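Local structure of 3-ketosteroid-delta4-5alpha-dehydrogenase (Rhodococcus jostii, 4AT2) at residues Asp103-Ala115 with Asp121-Val133. The protein catalyses the FAD-dependent Δ4-(5α)-dehydrogenation of 3-ketosteroids, a step in the bacterial breakdown of steroids. Residues are numbered along the deposited sequence; the frame is centred on the assembly and turned at random.
Sequences DSPENMKTFMMAA and DEEKITDYCEGSV
Pro105 and Cys129 lie at the tight end of a helical hairpin, in which helices 105-115 and 122-130 run roughly antiparallel at 144°, their axes 8.7 Å apart at closest approach. Cys129 is a knob in the hole formed by Pro105, Met108, Lys109 and Met112; Cys129 SG lies 3.5 Å from Met108 CG. Lys109 returns the fit, its side chain lodged among Glu122, Ile125, Thr126 and Cys129. Lys109 is extended throughout, with CG anti to the backbone N (chi1 174°). Lys109 NZ forms a salt bridge with Glu122 OE2 on that oxygen's anti lone pair and a hydrogen bond to Thr126 OG1, both 2.8 Å long. Thr126 OG1 in turn donates to Glu122 O. Both helices of this knobs-into-holes pair lie within the FAD-binding domain; the side chain of Tyr128 is about 8 Å from the bound FAD, and Tyr128 OH bonds to Tyr88 O. A methionine in place of Lys109 would probably leave the Glu122 carboxylate without this counter-charge and Thr126 OG1 without its donor from across the contact. Met108 CE and Met112 CE both approach the Tyr128 ring obliquely, Met112 CE 3.8 Å from Tyr128 CD2. A water bridges Glu130 OE2 and, weakly, Pro105 O.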
ATOM      1  N   ASP A 103     -32.182  -6.075   3.328  1.00 10.99           N
ATOM      2  CA  ASP A 103     -30.943  -5.873   2.586  1.00 10.73           C
ATOM      3  C   ASP A 103     -31.215  -6.161   1.118  1.00 11.16           C
ATOM      4  O   ASP A 103     -32.223  -6.793   0.772  1.00 11.90           O
ATOM      5  CB  ASP A 103     -29.831  -6.810   3.106  1.00 10.12           C
ATOM      6  CG  ASP A 103     -28.430  -6.330   2.760  1.00  9.66           C
ATOM      7  OD1 ASP A 103     -28.244  -5.130   2.416  1.00  9.48           O
ATOM      8  OD2 ASP A 103     -27.498  -7.170   2.852  1.00  9.37           O
ATOM      9  N   SER A 104     -30.324  -5.670   0.264  1.00 11.09           N
ATOM     10  CA  SER A 104     -30.430  -5.864  -1.177  1.00 11.24           C
ATOM     11  C   SER A 104     -29.023  -5.904  -1.751  1.00 11.06           C
ATOM     12  O   SER A 104     -28.089  -5.398  -1.121  1.00 10.49           O
ATOM     13  CB  SER A 104     -31.197  -4.705  -1.820  1.00 11.48           C
ATOM     14  OG  SER A 104     -30.460  -3.499  -1.707  1.00 11.67           O
ATOM     15  N   PRO A 105     -28.865  -6.491  -2.944  1.00 11.48           N
ATOM     16  CA  PRO A 105     -27.553  -6.460  -3.583  1.00 11.62           C
ATOM     17  C   PRO A 105     -27.014  -5.047  -3.782  1.00 11.90           C
ATOM     18  O   PRO A 105     -25.807  -4.841  -3.622  1.00 11.68           O
ATOM     19  CB  PRO A 105     -27.791  -7.168  -4.912  1.00 11.89           C
ATOM     20  CG  PRO A 105     -28.886  -8.139  -4.590  1.00 12.07           C
ATOM     21  CD  PRO A 105     -29.801  -7.369  -3.675  1.00 11.85           C
ATOM     22  N   GLU A 106     -27.883  -4.083  -4.095  1.00 12.75           N
ATOM     23  CA  GLU A 106     -27.414  -2.709  -4.275  1.00 13.37           C
ATOM     24  C   GLU A 106     -26.917  -2.100  -2.969  1.00 12.27           C
ATOM     25  O   GLU A 106     -25.895  -1.408  -2.952  1.00 11.68           O
ATOM     26  CB  GLU A 106     -28.480  -1.809  -4.917  1.00 16.08           C
ATOM     27  CG  GLU A 106     -27.947  -0.437  -5.352  1.00 19.31           C
ATOM     28  CD  GLU A 106     -26.643  -0.500  -6.156  1.00 22.19           C
ATOM     29  OE1 GLU A 106     -26.554  -1.252  -7.164  1.00 24.89           O
ATOM     30  OE2 GLU A 106     -25.681   0.201  -5.761  1.00 25.48           O
ATOM     31  N   ASN A 107     -27.646  -2.355  -1.884  1.00 11.32           N
ATOM     32  CA  ASN A 107     -27.251  -1.844  -0.574  1.00 10.54           C
ATOM     33  C   ASN A 107     -25.935  -2.476  -0.107  1.00  9.91           C
ATOM     34  O   ASN A 107     -25.039  -1.793   0.400  1.00  9.52           O
ATOM     35  CB  ASN A 107     -28.364  -2.089   0.440  1.00 10.68           C
ATOM     36  CG  ASN A 107     -28.114  -1.373   1.745  1.00 10.46           C
ATOM     37  OD1 ASN A 107     -27.880  -0.157   1.764  1.00 10.47           O
ATOM     38  ND2 ASN A 107     -28.138  -2.122   2.844  1.00 10.14           N
ATOM     39  N   MET A 108     -25.825  -3.784  -0.306  1.00  9.56           N
ATOM     40  CA  MET A 108     -24.603  -4.502   0.018  1.00  9.29           C
ATOM     41  C   MET A 108     -23.416  -3.951  -0.776  1.00  9.35           C
ATOM     42  O   MET A 108     -22.341  -3.731  -0.213  1.00  9.08           O
ATOM     43  CB  MET A 108     -24.804  -5.988  -0.253  1.00  9.18           C
ATOM     44  CG  MET A 108     -23.664  -6.863   0.205  1.00  8.87           C
ATOM     45  SD  MET A 108     -24.150  -8.568  -0.093  1.00  8.94           S
ATOM     46  CE  MET A 108     -22.582  -9.380   0.170  1.00  8.58           C
ATOM     47  N   LYS A 109     -23.619  -3.728  -2.073  1.00  9.74           N
ATOM     48  CA  LYS A 109     -22.556  -3.203  -2.939  1.00  9.92           C
ATOM     49  C   LYS A 109     -22.112  -1.807  -2.469  1.00  9.68           C
ATOM     50  O   LYS A 109     -20.915  -1.517  -2.391  1.00  9.63           O
ATOM     51  CB  LYS A 109     -23.016  -3.160  -4.412  1.00 10.64           C
ATOM     52  CG  LYS A 109     -22.005  -2.477  -5.336  1.00 11.19           C
ATOM     53  CD  LYS A 109     -22.526  -2.268  -6.753  1.00 12.38           C
ATOM     54  CE  LYS A 109     -21.632  -1.286  -7.504  1.00 12.52           C
ATOM     55  NZ  LYS A 109     -21.887  -1.311  -8.974  1.00 13.29           N
ATOM     56  N   THR A 110     -23.080  -0.958  -2.128  1.00  9.58           N
ATOM     57  CA  THR A 110     -22.784   0.404  -1.684  1.00  9.28           C
ATOM     58  C   THR A 110     -21.912   0.366  -0.439  1.00  9.04           C
ATOM     59  O   THR A 110     -20.904   1.084  -0.346  1.00  9.04           O
ATOM     60  CB  THR A 110     -24.080   1.195  -1.450  1.00  9.64           C
ATOM     61  OG1 THR A 110     -24.791   1.279  -2.694  1.00 10.00           O
ATOM     62  CG2 THR A 110     -23.772   2.625  -0.949  1.00  9.63           C
ATOM     63  N   PHE A 111     -22.276  -0.499   0.499  1.00  8.60           N
ATOM     64  CA  PHE A 111     -21.459  -0.654   1.692  1.00  8.33           C
ATOM     65  C   PHE A 111     -20.048  -1.140   1.352  1.00  8.36           C
ATOM     66  O   PHE A 111     -19.050  -0.584   1.839  1.00  8.11           O
ATOM     67  CB  PHE A 111     -22.083  -1.610   2.722  1.00  8.17           C
ATOM     68  CG  PHE A 111     -21.137  -1.935   3.839  1.00  7.92           C
ATOM     69  CD1 PHE A 111     -20.932  -1.023   4.878  1.00  7.82           C
ATOM     70  CD2 PHE A 111     -20.376  -3.101   3.807  1.00  7.93           C
ATOM     71  CE1 PHE A 111     -20.022  -1.291   5.890  1.00  7.74           C
ATOM     72  CE2 PHE A 111     -19.461  -3.371   4.811  1.00  7.73           C
ATOM     73  CZ  PHE A 111     -19.288  -2.469   5.855  1.00  7.74           C
ATOM     74  N   MET A 112     -19.965  -2.200   0.555  1.00  8.55           N
ATOM     75  CA  MET A 112     -18.669  -2.838   0.304  1.00  8.72           C
ATOM     76  C   MET A 112     -17.710  -1.913  -0.447  1.00  8.99           C
ATOM     77  O   MET A 112     -16.526  -1.866  -0.129  1.00  9.12           O
ATOM     78  CB  MET A 112     -18.836  -4.164  -0.442  1.00  8.86           C
ATOM     79  CG  MET A 112     -19.476  -5.248   0.421  1.00  8.89           C
ATOM     80  SD  MET A 112     -19.717  -6.800  -0.467  1.00  9.13           S
ATOM     81  CE  MET A 112     -18.066  -7.507  -0.418  1.00  9.00           C
ATOM     82  N   MET A 113     -18.221  -1.179  -1.433  1.00  9.53           N
ATOM     83  CA  MET A 113     -17.386  -0.221  -2.181  1.00  9.90           C
ATOM     84  C   MET A 113     -16.801   0.835  -1.242  1.00  9.89           C
ATOM     85  O   MET A 113     -15.628   1.213  -1.359  1.00 10.20           O
ATOM     86  CB  MET A 113     -18.186   0.460  -3.306  1.00 10.69           C
ATOM     87  CG  MET A 113     -18.563  -0.462  -4.456  1.00 11.44           C
ATOM     88  SD  MET A 113     -17.153  -1.271  -5.239  1.00 12.64           S
ATOM     89  CE  MET A 113     -16.266   0.143  -5.902  1.00 12.75           C
ATOM     90  N   ALA A 114     -17.616   1.294  -0.292  1.00  9.74           N
ATOM     91  CA  ALA A 114     -17.177   2.319   0.656  1.00  9.65           C
ATOM     92  C   ALA A 114     -16.195   1.792   1.699  1.00  9.66           C
ATOM     93  O   ALA A 114     -15.229   2.480   2.042  1.00 10.03           O
ATOM     94  CB  ALA A 114     -18.387   2.948   1.340  1.00  9.89           C
ATOM     95  N   ALA A 115     -16.439   0.579   2.197  1.00  9.14           N
ATOM     96  CA  ALA A 115     -15.717   0.056   3.355  1.00  9.09           C
ATOM     97  C   ALA A 115     -14.469  -0.726   2.996  1.00  8.92           C
ATOM     98  O   ALA A 115     -13.576  -0.864   3.829  1.00  9.08           O
ATOM     99  CB  ALA A 115     -16.634  -0.801   4.226  1.00  9.02           C
ATOM    100  N   ASP A 121     -12.597  -3.340  -6.457  1.00 12.06           N
ATOM    101  CA  ASP A 121     -12.955  -3.838  -7.788  1.00 12.31           C
ATOM    102  C   ASP A 121     -14.475  -3.823  -7.933  1.00 12.32           C
ATOM    103  O   ASP A 121     -15.152  -4.714  -7.427  1.00 12.10           O
ATOM    104  CB  ASP A 121     -12.402  -5.265  -7.937  1.00 12.75           C
ATOM    105  CG  ASP A 121     -12.596  -5.845  -9.330  1.00 13.39           C
ATOM    106  OD1 ASP A 121     -13.552  -5.465 -10.038  1.00 13.96           O
ATOM    107  OD2 ASP A 121     -11.790  -6.723  -9.704  1.00 13.77           O
ATOM    108  N   GLU A 122     -15.009  -2.815  -8.623  1.00 12.65           N
ATOM    109  CA  GLU A 122     -16.455  -2.643  -8.679  1.00 13.11           C
ATOM    110  C   GLU A 122     -17.143  -3.812  -9.396  1.00 13.08           C
ATOM    111  O   GLU A 122     -18.194  -4.293  -8.956  1.00 12.97           O
ATOM    112  CB  GLU A 122     -16.845  -1.304  -9.319  1.00 14.08           C
ATOM    113  CG  GLU A 122     -18.323  -0.987  -9.120  1.00 15.19           C
ATOM    114  CD  GLU A 122     -18.772   0.309  -9.766  1.00 16.99           C
ATOM    115  OE1 GLU A 122     -17.916   1.097 -10.240  1.00 18.19           O
ATOM    116  OE2 GLU A 122     -19.998   0.533  -9.796  1.00 17.83           O
ATOM    117  N   GLU A 123     -16.546  -4.274 -10.487  1.00 13.12           N
ATOM    118  CA  GLU A 123     -17.102  -5.418 -11.206  1.00 13.34           C
ATOM    119  C   GLU A 123     -17.214  -6.634 -10.288  1.00 12.73           C
ATOM    120  O   GLU A 123     -18.255  -7.292 -10.251  1.00 12.56           O
ATOM    121  CB  GLU A 123     -16.264  -5.765 -12.447  1.00 14.74           C
ATOM    122  CG  GLU A 123     -16.849  -6.909 -13.267  1.00 16.42           C
ATOM    123  CD  GLU A 123     -15.876  -7.506 -14.281  1.00 18.45           C
ATOM    124  OE1 GLU A 123     -14.657  -7.286 -14.195  1.00 20.62           O
ATOM    125  OE2 GLU A 123     -16.337  -8.231 -15.178  1.00 20.85           O
ATOM    126  N   LYS A 124     -16.134  -6.939  -9.567  1.00 11.87           N
ATOM    127  CA  LYS A 124     -16.116  -8.117  -8.697  1.00 11.52           C
ATOM    128  C   LYS A 124     -17.104  -7.980  -7.545  1.00 11.08           C
ATOM    129  O   LYS A 124     -17.869  -8.896  -7.275  1.00 10.88           O
ATOM    130  CB  LYS A 124     -14.706  -8.408  -8.160  1.00 11.69           C
ATOM    131  CG  LYS A 124     -14.574  -9.803  -7.556  1.00 12.27           C
ATOM    132  CD  LYS A 124     -13.161 -10.118  -7.062  1.00 12.89           C
ATOM    133  CE  LYS A 124     -12.175 -10.060  -8.221  1.00 14.09           C
ATOM    134  NZ  LYS A 124     -11.244 -11.214  -8.265  1.00 13.99           N
ATOM    135  N   ILE A 125     -17.087  -6.833  -6.868  1.00 10.71           N
ATOM    136  CA  ILE A 125     -18.025  -6.615  -5.767  1.00 10.45           C
ATOM    137  C   ILE A 125     -19.480  -6.689  -6.238  1.00 10.66           C
ATOM    138  O   ILE A 125     -20.302  -7.336  -5.584  1.00 10.61           O
ATOM    139  CB  ILE A 125     -17.698  -5.337  -4.973  1.00 10.39           C
ATOM    140  CG1 ILE A 125     -16.447  -5.609  -4.111  1.00 10.10           C
ATOM    141  CG2 ILE A 125     -18.876  -4.918  -4.101  1.00 10.25           C
ATOM    142  CD1 ILE A 125     -15.887  -4.395  -3.394  1.00 10.26           C
ATOM    143  N   THR A 126     -19.780  -6.074  -7.382  1.00 10.84           N
ATOM    144  CA  THR A 126     -21.145  -6.114  -7.944  1.00 10.94           C
ATOM    145  C   THR A 126     -21.583  -7.563  -8.168  1.00 11.16           C
ATOM    146  O   THR A 126     -22.670  -7.982  -7.735  1.00 11.06           O
ATOM    147  CB  THR A 126     -21.260  -5.283  -9.245  1.00 11.31           C
ATOM    148  OG1 THR A 126     -20.844  -3.942  -8.978  1.00 11.05           O
ATOM    149  CG2 THR A 126     -22.707  -5.235  -9.749  1.00 11.73           C
ATOM    150  N   ASP A 127     -20.703  -8.324  -8.808  1.00 11.00           N
ATOM    151  CA  ASP A 127     -20.922  -9.733  -9.085  1.00 11.17           C
ATOM    152  C   ASP A 127     -21.138 -10.551  -7.794  1.00 10.80           C
ATOM    153  O   ASP A 127     -22.068 -11.347  -7.699  1.00 11.03           O
ATOM    154  CB  ASP A 127     -19.715 -10.246  -9.876  1.00 11.54           C
ATOM    155  CG  ASP A 127     -19.778 -11.717 -10.149  1.00 12.14           C
ATOM    156  OD1 ASP A 127     -20.658 -12.138 -10.923  1.00 13.38           O
ATOM    157  OD2 ASP A 127     -18.920 -12.446  -9.624  1.00 11.92           O
ATOM    158  N   TYR A 128     -20.272 -10.342  -6.807  1.00 10.22           N
ATOM    159  CA  TYR A 128     -20.383 -11.013  -5.516  1.00 10.00           C
ATOM    160  C   TYR A 128     -21.721 -10.703  -4.844  1.00 10.26           C
ATOM    161  O   TYR A 128     -22.352 -11.594  -4.252  1.00 10.24           O
ATOM    162  CB  TYR A 128     -19.225 -10.538  -4.635  1.00  9.61           C
ATOM    163  CG  TYR A 128     -19.087 -11.232  -3.298  1.00  9.43           C
ATOM    164  CD1 TYR A 128     -18.480 -12.482  -3.193  1.00  9.30           C
ATOM    165  CD2 TYR A 128     -19.528 -10.607  -2.130  1.00  9.41           C
ATOM    166  CE1 TYR A 128     -18.335 -13.106  -1.957  1.00  9.34           C
ATOM    167  CE2 TYR A 128     -19.392 -11.217  -0.897  1.00  9.30           C
ATOM    168  CZ  TYR A 128     -18.795 -12.460  -0.816  1.00  9.42           C
ATOM    169  OH  TYR A 128     -18.658 -13.057   0.410  1.00  9.49           O
ATOM    170  N   CYS A 129     -22.152  -9.448  -4.929  1.00 10.34           N
ATOM    171  CA  CYS A 129     -23.401  -9.039  -4.283  1.00 10.67           C
ATOM    172  C   CYS A 129     -24.630  -9.603  -4.994  1.00 11.34           C
ATOM    173  O   CYS A 129     -25.584 -10.066  -4.349  1.00 11.38           O
ATOM    174  CB  CYS A 129     -23.484  -7.515  -4.202  1.00 10.48           C
ATOM    175  SG  CYS A 129     -22.289  -6.851  -3.032  1.00 10.33           S
ATOM    176  N   GLU A 130     -24.614  -9.560  -6.320  1.00 11.92           N
ATOM    177  CA  GLU A 130     -25.747 -10.060  -7.090  1.00 13.12           C
ATOM    178  C   GLU A 130     -25.946 -11.566  -6.920  1.00 12.67           C
ATOM    179  O   GLU A 130     -27.075 -12.066  -7.024  1.00 13.04           O
ATOM    180  CB  GLU A 130     -25.617  -9.685  -8.566  1.00 14.79           C
ATOM    181  CG  GLU A 130     -25.727  -8.191  -8.840  1.00 16.85           C
ATOM    182  CD  GLU A 130     -27.078  -7.570  -8.481  1.00 18.78           C
ATOM    183  OE1 GLU A 130     -28.122  -8.265  -8.519  1.00 21.20           O
ATOM    184  OE2 GLU A 130     -27.098  -6.356  -8.176  1.00 20.61           O
ATOM    185  N   GLY A 131     -24.858 -12.288  -6.648  1.00 11.86           N
ATOM    186  CA  GLY A 131     -24.931 -13.740  -6.475  1.00 11.56           C
ATOM    187  C   GLY A 131     -24.973 -14.212  -5.026  1.00 10.90           C
ATOM    188  O   GLY A 131     -24.908 -15.416  -4.767  1.00 10.98           O
ATOM    189  N   SER A 132     -25.089 -13.274  -4.080  1.00 10.59           N
ATOM    190  CA  SER A 132     -24.893 -13.613  -2.656  1.00 10.25           C
ATOM    191  C   SER A 132     -25.971 -14.530  -2.065  1.00 10.34           C
ATOM    192  O   SER A 132     -25.662 -15.510  -1.384  1.00 10.36           O
ATOM    193  CB  SER A 132     -24.739 -12.347  -1.801  1.00  9.91           C
ATOM    194  OG  SER A 132     -24.087 -12.657  -0.573  1.00  9.63           O
ATOM    195  N   VAL A 133     -27.236 -14.205  -2.320  1.00 10.54           N
ATOM    196  CA  VAL A 133     -28.328 -15.045  -1.827  1.00 10.87           C
ATOM    197  C   VAL A 133     -28.254 -16.454  -2.423  1.00 11.33           C
ATOM    198  O   VAL A 133     -28.401 -17.437  -1.697  1.00 11.22           O
ATOM    199  CB  VAL A 133     -29.699 -14.368  -2.071  1.00 11.09           C
ATOM    200  CG1 VAL A 133     -30.867 -15.298  -1.722  1.00 11.29           C
ATOM    201  CG2 VAL A 133     -29.790 -13.083  -1.259  1.00 10.97           C
TER
HETATM  202  O   HOH W   1     -25.075  -4.894  -6.676  1.00 26.41           O